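Local coordinates for particle-associated glycoside hydrolase (Acinetobacter phage Fri1, PDB 6C72), which probably degrades the capsular polysaccharide of Acinetobacter baumannii as a trimeric tailspike depolymerase, so that the phage can reach and enter its host, at residues S18-V30 / N36-T48. Residues are numbered along the deposited sequence; the frame is centred on the assembly and turned at random.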
ATOM      1  N   SER A  18     -52.359 -24.735  -8.660  1.00149.85           N
ATOM      2  CA  SER A  18     -50.956 -24.709  -9.060  1.00148.79           C
ATOM      3  C   SER A  18     -50.683 -25.704 -10.184  1.00147.58           C
ATOM      4  O   SER A  18     -50.921 -26.905 -10.037  1.00147.01           O
ATOM      5  CB  SER A  18     -50.049 -25.015  -7.864  1.00146.99           C
ATOM      6  OG  SER A  18     -50.248 -26.339  -7.391  1.00147.37           O
ATOM      7  N   VAL A  19     -50.181 -25.196 -11.305  1.00 74.68           N
ATOM      8  CA  VAL A  19     -49.881 -26.014 -12.474  1.00 73.34           C
ATOM      9  C   VAL A  19     -48.466 -26.581 -12.350  1.00 71.88           C
ATOM     10  O   VAL A  19     -47.534 -25.887 -11.926  1.00 71.95           O
ATOM     11  CB  VAL A  19     -50.057 -25.182 -13.758  1.00 73.52           C
ATOM     12  CG1 VAL A  19     -49.672 -25.983 -14.992  1.00 71.95           C
ATOM     13  CG2 VAL A  19     -51.487 -24.702 -13.861  1.00 74.71           C
ATOM     14  N   GLN A  20     -48.300 -27.844 -12.742  1.00 88.76           N
ATOM     15  CA  GLN A  20     -47.006 -28.522 -12.732  1.00 87.02           C
ATOM     16  C   GLN A  20     -46.911 -29.375 -13.987  1.00 86.09           C
ATOM     17  O   GLN A  20     -47.702 -30.308 -14.161  1.00 86.99           O
ATOM     18  CB  GLN A  20     -46.838 -29.407 -11.482  1.00 85.99           C
ATOM     19  CG  GLN A  20     -45.402 -29.892 -11.224  1.00 83.92           C
ATOM     20  CD  GLN A  20     -45.249 -30.820 -10.001  1.00 86.01           C
ATOM     21  OE1 GLN A  20     -46.153 -30.964  -9.167  1.00 88.90           O
ATOM     22  NE2 GLN A  20     -44.094 -31.468  -9.912  1.00 85.22           N
ATOM     23  N   VAL A  21     -45.972 -29.050 -14.870  1.00 61.91           N
ATOM     24  CA  VAL A  21     -45.754 -29.815 -16.091  1.00 62.48           C
ATOM     25  C   VAL A  21     -44.297 -30.268 -16.129  1.00 60.85           C
ATOM     26  O   VAL A  21     -43.494 -29.910 -15.269  1.00 59.08           O
ATOM     27  CB  VAL A  21     -46.135 -29.031 -17.364  1.00 61.16           C
ATOM     28  CG1 VAL A  21     -47.622 -28.732 -17.364  1.00 63.45           C
ATOM     29  CG2 VAL A  21     -45.336 -27.755 -17.463  1.00 59.02           C
ATOM     30  N   ASP A  22     -43.974 -31.105 -17.119  1.00 96.85           N
ATOM     31  CA  ASP A  22     -42.671 -31.760 -17.178  1.00 95.69           C
ATOM     32  C   ASP A  22     -41.666 -31.062 -18.091  1.00 95.17           C
ATOM     33  O   ASP A  22     -40.483 -31.421 -18.063  1.00 94.34           O
ATOM     34  CB  ASP A  22     -42.832 -33.234 -17.599  1.00 98.38           C
ATOM     35  CG  ASP A  22     -43.449 -33.400 -18.980  1.00 99.56           C
ATOM     36  OD1 ASP A  22     -43.739 -32.387 -19.647  1.00 97.56           O
ATOM     37  OD2 ASP A  22     -43.675 -34.559 -19.390  1.00102.75           O
ATOM     38  N   SER A  23     -42.094 -30.089 -18.892  1.00 72.16           N
ATOM     39  CA  SER A  23     -41.193 -29.430 -19.831  1.00 71.32           C
ATOM     40  C   SER A  23     -41.864 -28.165 -20.343  1.00 72.00           C
ATOM     41  O   SER A  23     -43.054 -27.934 -20.113  1.00 73.30           O
ATOM     42  CB  SER A  23     -40.816 -30.339 -21.004  1.00 69.62           C
ATOM     43  OG  SER A  23     -41.938 -30.582 -21.830  1.00 69.37           O
ATOM     44  N   VAL A  24     -41.081 -27.362 -21.073  1.00 49.87           N
ATOM     45  CA  VAL A  24     -41.622 -26.165 -21.711  1.00 48.35           C
ATOM     46  C   VAL A  24     -42.606 -26.549 -22.810  1.00 50.55           C
ATOM     47  O   VAL A  24     -43.656 -25.911 -22.972  1.00 50.84           O
ATOM     48  CB  VAL A  24     -40.480 -25.276 -22.249  1.00 45.48           C
ATOM     49  CG1 VAL A  24     -40.983 -24.357 -23.343  1.00 44.72           C
ATOM     50  CG2 VAL A  24     -39.872 -24.440 -21.131  1.00 43.11           C
ATOM     51  N   ASN A  25     -42.306 -27.609 -23.566  1.00 61.13           N
ATOM     52  CA  ASN A  25     -43.236 -28.050 -24.602  1.00 59.86           C
ATOM     53  C   ASN A  25     -44.592 -28.398 -24.008  1.00 62.00           C
ATOM     54  O   ASN A  25     -45.633 -28.128 -24.616  1.00 62.13           O
ATOM     55  CB  ASN A  25     -42.663 -29.237 -25.381  1.00 60.33           C
ATOM     56  CG  ASN A  25     -41.573 -28.816 -26.358  1.00 58.74           C
ATOM     57  OD1 ASN A  25     -41.447 -27.631 -26.689  1.00 56.37           O
ATOM     58  ND2 ASN A  25     -40.783 -29.778 -26.827  1.00 60.33           N
ATOM     59  N   ALA A  26     -44.602 -29.012 -22.822  1.00 63.65           N
ATOM     60  CA  ALA A  26     -45.877 -29.310 -22.172  1.00 65.36           C
ATOM     61  C   ALA A  26     -46.589 -28.029 -21.748  1.00 67.03           C
ATOM     62  O   ALA A  26     -47.816 -27.926 -21.860  1.00 67.90           O
ATOM     63  CB  ALA A  26     -45.655 -30.234 -20.971  1.00 66.18           C
ATOM     64  N   LEU A  27     -45.823 -27.034 -21.286  1.00 56.14           N
ATOM     65  CA  LEU A  27     -46.402 -25.754 -20.887  1.00 54.86           C
ATOM     66  C   LEU A  27     -47.081 -25.051 -22.063  1.00 54.85           C
ATOM     67  O   LEU A  27     -48.121 -24.408 -21.891  1.00 55.77           O
ATOM     68  CB  LEU A  27     -45.309 -24.869 -20.279  1.00 51.46           C
ATOM     69  CG  LEU A  27     -45.671 -23.578 -19.537  1.00 50.42           C
ATOM     70  CD1 LEU A  27     -46.554 -23.846 -18.325  1.00 52.48           C
ATOM     71  CD2 LEU A  27     -44.398 -22.843 -19.123  1.00 49.90           C
ATOM     72  N   ARG A  28     -46.522 -25.184 -23.270  1.00 54.14           N
ATOM     73  CA  ARG A  28     -47.115 -24.557 -24.444  1.00 54.29           C
ATOM     74  C   ARG A  28     -48.478 -25.140 -24.808  1.00 57.86           C
ATOM     75  O   ARG A  28     -49.184 -24.554 -25.640  1.00 58.40           O
ATOM     76  CB  ARG A  28     -46.175 -24.678 -25.648  1.00 53.21           C
ATOM     77  CG  ARG A  28     -44.887 -23.912 -25.523  1.00 49.85           C
ATOM     78  CD  ARG A  28     -44.173 -23.784 -26.865  1.00 49.15           C
ATOM     79  NE  ARG A  28     -43.088 -22.808 -26.780  1.00 46.06           N
ATOM     80  CZ  ARG A  28     -41.796 -23.110 -26.631  1.00 44.92           C
ATOM     81  NH1 ARG A  28     -41.407 -24.377 -26.573  1.00 46.62           N
ATOM     82  NH2 ARG A  28     -40.892 -22.132 -26.547  1.00 42.30           N
ATOM     83  N   LYS A  29     -48.867 -26.261 -24.203  1.00 60.49           N
ATOM     84  CA  LYS A  29     -50.137 -26.909 -24.494  1.00 64.26           C
ATOM     85  C   LYS A  29     -51.142 -26.723 -23.367  1.00 66.03           C
ATOM     86  O   LYS A  29     -52.228 -27.306 -23.412  1.00 69.56           O
ATOM     87  CB  LYS A  29     -49.917 -28.395 -24.777  1.00 66.69           C
ATOM     88  CG  LYS A  29     -48.986 -28.691 -25.953  1.00 65.75           C
ATOM     89  CD  LYS A  29     -48.569 -30.174 -25.961  1.00 68.10           C
ATOM     90  CE  LYS A  29     -47.792 -30.568 -27.220  1.00 68.12           C
ATOM     91  NZ  LYS A  29     -48.663 -31.247 -28.241  1.00 71.64           N
ATOM     92  N   VAL A  30     -50.815 -25.912 -22.368  1.00 65.11           N
ATOM     93  CA  VAL A  30     -51.656 -25.715 -21.194  1.00 66.87           C
ATOM     94  C   VAL A  30     -51.929 -24.224 -21.072  1.00 67.67           C
ATOM     95  O   VAL A  30     -50.997 -23.415 -21.089  1.00 67.27           O
ATOM     96  CB  VAL A  30     -50.991 -26.259 -19.913  1.00 67.05           C
ATOM     97  CG1 VAL A  30     -51.969 -26.220 -18.746  1.00 68.95           C
ATOM     98  CG2 VAL A  30     -50.464 -27.658 -20.136  1.00 67.01           C
ATOM     99  N   ASN A  36     -52.241 -14.284 -13.886  1.00 96.55           N
ATOM    100  CA  ASN A  36     -51.084 -14.533 -13.029  1.00 95.20           C
ATOM    101  C   ASN A  36     -51.252 -15.827 -12.234  1.00 97.95           C
ATOM    102  O   ASN A  36     -50.989 -15.886 -11.031  1.00 99.08           O
ATOM    103  CB  ASN A  36     -50.824 -13.342 -12.102  1.00 93.75           C
ATOM    104  CG  ASN A  36     -50.248 -12.142 -12.838  1.00 88.84           C
ATOM    105  OD1 ASN A  36     -49.441 -12.290 -13.756  1.00 85.70           O
ATOM    106  ND2 ASN A  36     -50.667 -10.943 -12.439  1.00 88.01           N
ATOM    107  N   GLN A  37     -51.700 -16.874 -12.920  1.00 78.42           N
ATOM    108  CA  GLN A  37     -51.695 -18.210 -12.347  1.00 79.73           C
ATOM    109  C   GLN A  37     -50.281 -18.777 -12.333  1.00 78.27           C
ATOM    110  O   GLN A  37     -49.489 -18.545 -13.250  1.00 75.99           O
ATOM    111  CB  GLN A  37     -52.611 -19.154 -13.123  1.00 80.20           C
ATOM    112  CG  GLN A  37     -52.705 -20.538 -12.496  1.00 80.74           C
ATOM    113  CD  GLN A  37     -53.532 -21.506 -13.305  1.00 80.55           C
ATOM    114  OE1 GLN A  37     -53.797 -21.283 -14.484  1.00 80.06           O
ATOM    115  NE2 GLN A  37     -53.929 -22.605 -12.680  1.00 80.70           N
ATOM    116  N   LYS A  38     -49.982 -19.548 -11.290  1.00 94.69           N
ATOM    117  CA  LYS A  38     -48.664 -20.133 -11.095  1.00 93.67           C
ATOM    118  C   LYS A  38     -48.511 -21.411 -11.914  1.00 93.10           C
ATOM    119  O   LYS A  38     -49.393 -22.275 -11.904  1.00 93.73           O
ATOM    120  CB  LYS A  38     -48.464 -20.453  -9.614  1.00 95.23           C
ATOM    121  CG  LYS A  38     -47.082 -20.946  -9.202  1.00 90.76           C
ATOM    122  CD  LYS A  38     -46.989 -20.974  -7.678  1.00 89.13           C
ATOM    123  CE  LYS A  38     -45.792 -21.772  -7.184  1.00 83.62           C
ATOM    124  NZ  LYS A  38     -45.759 -21.853  -5.690  1.00 83.63           N
ATOM    125  N   ALA A  39     -47.395 -21.524 -12.631  1.00 57.33           N
ATOM    126  CA  ALA A  39     -47.011 -22.754 -13.313  1.00 57.03           C
ATOM    127  C   ALA A  39     -45.547 -23.047 -13.028  1.00 55.64           C
ATOM    128  O   ALA A  39     -44.724 -22.129 -12.951  1.00 52.83           O
ATOM    129  CB  ALA A  39     -47.227 -22.683 -14.818  1.00 56.35           C
ATOM    130  N   THR A  40     -45.229 -24.328 -12.863  1.00 76.02           N
ATOM    131  CA  THR A  40     -43.877 -24.769 -12.550  1.00 72.84           C
ATOM    132  C   THR A  40     -43.504 -25.922 -13.468  1.00 72.45           C
ATOM    133  O   THR A  40     -44.204 -26.938 -13.508  1.00 72.26           O
ATOM    134  CB  THR A  40     -43.760 -25.164 -11.075  1.00 69.84           C
ATOM    135  OG1 THR A  40     -43.823 -23.980 -10.268  1.00 68.26           O
ATOM    136  CG2 THR A  40     -42.446 -25.893 -10.804  1.00 65.75           C
ATOM    137  N   THR A  41     -42.430 -25.748 -14.231  1.00 57.32           N
ATOM    138  CA  THR A  41     -41.902 -26.796 -15.094  1.00 56.21           C
ATOM    139  C   THR A  41     -40.922 -27.672 -14.328  1.00 53.43           C
ATOM    140  O   THR A  41     -40.147 -27.184 -13.502  1.00 51.26           O
ATOM    141  CB  THR A  41     -41.195 -26.209 -16.315  1.00 56.32           C
ATOM    142  OG1 THR A  41     -40.184 -25.289 -15.885  1.00 55.03           O
ATOM    143  CG2 THR A  41     -42.184 -25.507 -17.232  1.00 57.43           C
ATOM    144  N   THR A  42     -40.991 -28.977 -14.587  1.00 68.07           N
ATOM    145  CA  THR A  42     -40.031 -29.915 -14.017  1.00 65.82           C
ATOM    146  C   THR A  42     -38.643 -29.712 -14.613  1.00 64.93           C
ATOM    147  O   THR A  42     -37.641 -29.686 -13.890  1.00 62.92           O
ATOM    148  CB  THR A  42     -40.502 -31.348 -14.277  1.00 65.66           C
ATOM    149  OG1 THR A  42     -41.714 -31.607 -13.554  1.00 66.94           O
ATOM    150  CG2 THR A  42     -39.425 -32.343 -13.882  1.00 65.19           C
ATOM    151  N   SER A  43     -38.567 -29.621 -15.938  1.00 58.34           N
ATOM    152  CA  SER A  43     -37.341 -29.320 -16.661  1.00 57.93           C
ATOM    153  C   SER A  43     -37.671 -28.389 -17.812  1.00 58.96           C
ATOM    154  O   SER A  43     -38.839 -28.113 -18.093  1.00 59.88           O
ATOM    155  CB  SER A  43     -36.675 -30.583 -17.205  1.00 57.23           C
ATOM    156  OG  SER A  43     -36.646 -31.595 -16.226  1.00 56.32           O
ATOM    157  N   TYR A  44     -36.633 -27.911 -18.500  1.00 46.25           N
ATOM    158  CA  TYR A  44     -36.889 -27.266 -19.782  1.00 45.33           C
ATOM    159  C   TYR A  44     -37.205 -28.312 -20.846  1.00 47.96           C
ATOM    160  O   TYR A  44     -38.294 -28.316 -21.422  1.00 49.01           O
ATOM    161  CB  TYR A  44     -35.705 -26.407 -20.208  1.00 42.89           C
ATOM    162  CG  TYR A  44     -36.046 -25.421 -21.307  1.00 41.54           C
ATOM    163  CD1 TYR A  44     -36.160 -25.824 -22.631  1.00 42.87           C
ATOM    164  CD2 TYR A  44     -36.249 -24.076 -21.012  1.00 39.86           C
ATOM    165  CE1 TYR A  44     -36.466 -24.919 -23.617  1.00 41.82           C
ATOM    166  CE2 TYR A  44     -36.546 -23.176 -21.985  1.00 38.14           C
ATOM    167  CZ  TYR A  44     -36.647 -23.595 -23.282  1.00 39.42           C
ATOM    168  OH  TYR A  44     -36.947 -22.679 -24.249  1.00 38.53           O
ATOM    169  N   VAL A  45     -36.266 -29.220 -21.107  1.00 55.76           N
ATOM    170  CA  VAL A  45     -36.505 -30.386 -21.955  1.00 55.02           C
ATOM    171  C   VAL A  45     -36.877 -31.574 -21.075  1.00 56.07           C
ATOM    172  O   VAL A  45     -36.165 -31.897 -20.115  1.00 56.47           O
ATOM    173  CB  VAL A  45     -35.282 -30.703 -22.832  1.00 54.40           C
ATOM    174  CG1 VAL A  45     -35.491 -32.008 -23.579  1.00 57.51           C
ATOM    175  CG2 VAL A  45     -35.047 -29.571 -23.814  1.00 52.91           C
ATOM    176  N   ALA A  46     -37.985 -32.230 -21.410  1.00 63.27           N
ATOM    177  CA  ALA A  46     -38.548 -33.260 -20.546  1.00 65.53           C
ATOM    178  C   ALA A  46     -37.531 -34.351 -20.245  1.00 67.41           C
ATOM    179  O   ALA A  46     -36.848 -34.854 -21.144  1.00 68.58           O
ATOM    180  CB  ALA A  46     -39.790 -33.867 -21.193  1.00 68.36           C
ATOM    181  N   GLY A  47     -37.420 -34.694 -18.961  1.00 62.72           N
ATOM    182  CA  GLY A  47     -36.582 -35.775 -18.483  1.00 64.90           C
ATOM    183  C   GLY A  47     -35.118 -35.444 -18.275  1.00 63.08           C
ATOM    184  O   GLY A  47     -34.348 -36.347 -17.914  1.00 65.11           O
ATOM    185  N   THR A  48     -34.699 -34.183 -18.464  1.00 59.56           N
ATOM    186  CA  THR A  48     -33.293 -33.852 -18.283  1.00 58.06           C
ATOM    187  C   THR A  48     -32.970 -33.412 -16.864  1.00 56.52           C
ATOM    188  O   THR A  48     -31.810 -33.510 -16.451  1.00 56.34           O
ATOM    189  CB  THR A  48     -32.836 -32.738 -19.246  1.00 55.37           C
ATOM    190  OG1 THR A  48     -33.524 -31.510 -18.965  1.00 52.49           O
ATOM    191  CG2 THR A  48     -33.057 -33.141 -20.697  1.00 57.05           C
TER
HETATM  192  O   HOH W   1     -38.327 -23.233 -26.719  1.00 45.14           O
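Strands 19-21 and 38-41 pair in parallel in a beta-alpha-beta unit, with Val-19 beside Ala-39 and Val-21 beside Thr-41. Val-19 N donates to Lys-38 O (3.1 Å), Val-19 O accepts from Thr-40 N, and Val-21 N donates to Thr-40 O. Val-21 O then takes two donors from one residue, Thr-42 N (2.8 Å) and Thr-42 OG1 (3.0 Å). The hydroxyl comes in from above the carbonyl plane. Thr-42 OG1 lies beside its own backbone N (chi1 -66°), which lets both groups reach the same oxygen.

Helix 24-27 is fastened at its start. Ser-23 is the N-cap, and its OG accepts from Ala-26 N. Val-24 N donates nearly straight to Tyr-44 O (3.0 Å, N-H...O 171°), on a lone pair in the carbonyl plane. The side chains of these two residues meet as well. Val-24 CG2 sits over one face of the Tyr-44 ring in a CH-pi contact, 3.7 Å from the centroid. Tyr-44 CG is anti to the backbone N (chi1 -164°), and the ring swings back to the helix. Its OH bonds to Gly-67 O and, through a water, to Arg-28 NH2, which also forms a salt bridge with Asp-65.

Leu-27 drops from the helix onto the sheet. Its CD1 touches Ala-39 CB (3.8 Å) and its CD2 touches Thr-41 CG2 (3.9 Å). Tyr-55, Ile-71 and Trp-81, from strands 54-58, 70-72 and 80-83 of the same sheet, all pack against Leu-27. On the other side of the sheet, Gln-20 and Thr-40 pack against Asn-36 and Lys-38 of a neighbouring subunit. This is a short parallel beta-alpha-beta crossover in the small N-terminal domain, ahead of the parallel beta-helix of the trimeric tailspike.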